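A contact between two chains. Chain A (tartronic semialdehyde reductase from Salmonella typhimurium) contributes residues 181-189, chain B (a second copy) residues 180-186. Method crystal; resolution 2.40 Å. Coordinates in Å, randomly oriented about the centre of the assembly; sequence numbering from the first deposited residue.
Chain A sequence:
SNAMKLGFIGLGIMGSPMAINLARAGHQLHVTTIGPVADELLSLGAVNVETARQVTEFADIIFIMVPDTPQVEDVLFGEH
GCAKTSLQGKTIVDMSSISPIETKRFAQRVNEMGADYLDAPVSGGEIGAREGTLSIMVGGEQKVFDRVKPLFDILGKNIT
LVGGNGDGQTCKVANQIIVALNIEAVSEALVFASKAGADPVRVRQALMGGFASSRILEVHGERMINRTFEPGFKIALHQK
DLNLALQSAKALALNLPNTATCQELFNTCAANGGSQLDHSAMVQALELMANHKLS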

# COMPACT_ATOMS: atom_id res chain seq x y z
N LEU A 181 -8.39 8.18 -6.31
CA LEU A 181 -7.03 7.94 -6.72
C LEU A 181 -6.39 9.15 -7.43
O LEU A 181 -5.21 9.43 -7.23
CB LEU A 181 -6.96 6.66 -7.58
CG LEU A 181 -6.83 5.41 -6.70
CD1 LEU A 181 -7.98 5.35 -5.70
CD2 LEU A 181 -6.80 4.18 -7.59
N ASN A 182 -7.16 9.87 -8.26
CA ASN A 182 -6.62 11.05 -8.97
C ASN A 182 -6.31 12.16 -7.97
O ASN A 182 -5.26 12.82 -8.07
CB ASN A 182 -7.60 11.54 -10.03
CG ASN A 182 -7.50 10.76 -11.31
OD1 ASN A 182 -7.01 9.63 -11.32
ND2 ASN A 182 -7.97 11.34 -12.41
N ILE A 183 -7.20 12.36 -7.01
CA ILE A 183 -6.98 13.39 -5.99
C ILE A 183 -5.72 13.06 -5.20
O ILE A 183 -4.90 13.93 -4.92
CB ILE A 183 -8.18 13.51 -5.01
CG1 ILE A 183 -9.39 14.11 -5.73
CG2 ILE A 183 -7.82 14.40 -3.84
CD1 ILE A 183 -10.70 14.11 -4.92
N GLU A 184 -5.54 11.78 -4.86
CA GLU A 184 -4.37 11.39 -4.09
C GLU A 184 -3.11 11.56 -4.93
O GLU A 184 -2.05 11.96 -4.42
CB GLU A 184 -4.52 9.94 -3.62
CG GLU A 184 -3.66 9.56 -2.42
CD GLU A 184 -2.25 9.16 -2.80
OE1 GLU A 184 -2.02 8.84 -3.99
OE2 GLU A 184 -1.38 9.14 -1.90
N ALA A 185 -3.22 11.28 -6.22
CA ALA A 185 -2.07 11.43 -7.10
C ALA A 185 -1.59 12.88 -7.16
O ALA A 185 -0.40 13.15 -6.99
CB ALA A 185 -2.41 10.91 -8.50
N VAL A 186 -2.50 13.81 -7.40
CA VAL A 186 -2.13 15.23 -7.45
C VAL A 186 -1.49 15.64 -6.11
O VAL A 186 -0.54 16.44 -6.09
CB VAL A 186 -3.38 16.12 -7.75
CG1 VAL A 186 -2.98 17.58 -7.93
CG2 VAL A 186 -4.06 15.60 -9.03
N SER A 187 -1.99 15.08 -5.01
CA SER A 187 -1.46 15.37 -3.67
C SER A 187 0.00 14.93 -3.48
O SER A 187 0.82 15.65 -2.92
CB SER A 187 -2.33 14.67 -2.61
OG SER A 187 -3.70 15.02 -2.72
N GLU A 188 0.32 13.73 -3.96
CA GLU A 188 1.67 13.19 -3.83
C GLU A 188 2.66 13.93 -4.71
O GLU A 188 3.80 14.17 -4.31
CB GLU A 188 1.68 11.69 -4.19
CG GLU A 188 1.24 10.78 -3.06
CD GLU A 188 1.48 9.30 -3.35
OE1 GLU A 188 2.49 8.95 -4.00
OE2 GLU A 188 0.66 8.48 -2.89
N ALA A 189 2.23 14.29 -5.92
CA ALA A 189 3.07 15.00 -6.88
C ALA A 189 3.38 16.44 -6.45
O ALA A 189 4.53 16.88 -6.52
CB ALA A 189 2.39 14.99 -8.24
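Chain B (180-186) ALNIEAV

Two copies of the same helix pack nearly antiparallel through a small, largely apolar contact centred on a pair of asparagines, with no direct hydrogen bond across it. Residues 180-186 of chain B are helical, within a helix that extends beyond both ends of the stretch; backbone hydrogen bonds such as A185(B) N to L181(B) O, 2.9 Å, keep it regular. Its axis runs at 167° to that of 181-189 in chain A and approaches it to 9.2 Å, burying 332 Å² in all. In this antiparallel register N182(B) lies nearest N182(A), CA to CA 6.1 Å, while A185(B) lies by L181(A) and L181(B) by A185(A), both with CA atoms 5.9 Å apart. Each leucine packs closely against the opposing alanine. CB of A185(B) meets CB of L181(A) at 3.4 Å, and CD2 of L181(B) reaches CA of A185(A) at 3.4 Å. The leucines also touch glutamates: CD2 of L181(B) is 3.7 Å from OE1 of E184(A), and OE1 of E184(B) is 3.6 Å from CD2 of L181(A). At the centre, OD1 of N182(A) and OD1 of N182(B) stand 3.5 Å apart. A water bridges the helices, donating to OD1 of N182(A) at 2.8 Å and to O of N182(B) at 2.7 Å. V186(B) points away.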

# COMPACT_ATOMS: atom_id res chain seq x y z
N ALA B 180 1.74 7.73 -13.80
CA ALA B 180 1.78 6.37 -13.29
C ALA B 180 0.58 6.09 -12.37
O ALA B 180 -0.07 5.04 -12.49
CB ALA B 180 3.09 6.16 -12.53
N LEU B 181 0.28 7.01 -11.46
CA LEU B 181 -0.84 6.82 -10.56
C LEU B 181 -2.16 6.85 -11.35
O LEU B 181 -3.06 6.05 -11.08
CB LEU B 181 -0.80 7.89 -9.46
CG LEU B 181 -0.07 7.48 -8.16
CD1 LEU B 181 1.34 7.02 -8.47
CD2 LEU B 181 -0.06 8.63 -7.18
N ASN B 182 -2.27 7.75 -12.33
CA ASN B 182 -3.48 7.84 -13.15
C ASN B 182 -3.73 6.57 -13.95
O ASN B 182 -4.87 6.13 -14.07
CB ASN B 182 -3.41 9.03 -14.10
CG ASN B 182 -3.68 10.33 -13.40
OD1 ASN B 182 -3.68 10.39 -12.19
ND2 ASN B 182 -3.90 11.39 -14.17
N ILE B 183 -2.67 5.99 -14.51
CA ILE B 183 -2.79 4.75 -15.27
C ILE B 183 -3.26 3.62 -14.36
O ILE B 183 -4.09 2.80 -14.76
CB ILE B 183 -1.44 4.34 -15.88
CG1 ILE B 183 -1.06 5.31 -16.99
CG2 ILE B 183 -1.54 2.90 -16.40
CD1 ILE B 183 0.32 5.09 -17.61
N GLU B 184 -2.75 3.59 -13.13
CA GLU B 184 -3.10 2.54 -12.17
C GLU B 184 -4.55 2.66 -11.72
O GLU B 184 -5.24 1.66 -11.53
CB GLU B 184 -2.16 2.62 -10.96
CG GLU B 184 -2.13 1.39 -10.05
CD GLU B 184 -3.39 1.22 -9.21
OE1 GLU B 184 -4.14 2.20 -9.05
OE2 GLU B 184 -3.61 0.11 -8.71
N ALA B 185 -5.02 3.90 -11.56
CA ALA B 185 -6.39 4.12 -11.14
C ALA B 185 -7.36 3.67 -12.23
O ALA B 185 -8.36 3.01 -11.95
CB ALA B 185 -6.61 5.59 -10.83
N VAL B 186 -7.09 4.04 -13.47
CA VAL B 186 -7.99 3.62 -14.53
C VAL B 186 -8.03 2.09 -14.52
O VAL B 186 -9.09 1.50 -14.67
CB VAL B 186 -7.55 4.14 -15.92
CG1 VAL B 186 -8.54 3.68 -16.98
CG2 VAL B 186 -7.47 5.67 -15.89
O HOH W 1 -6.87 7.76 -13.46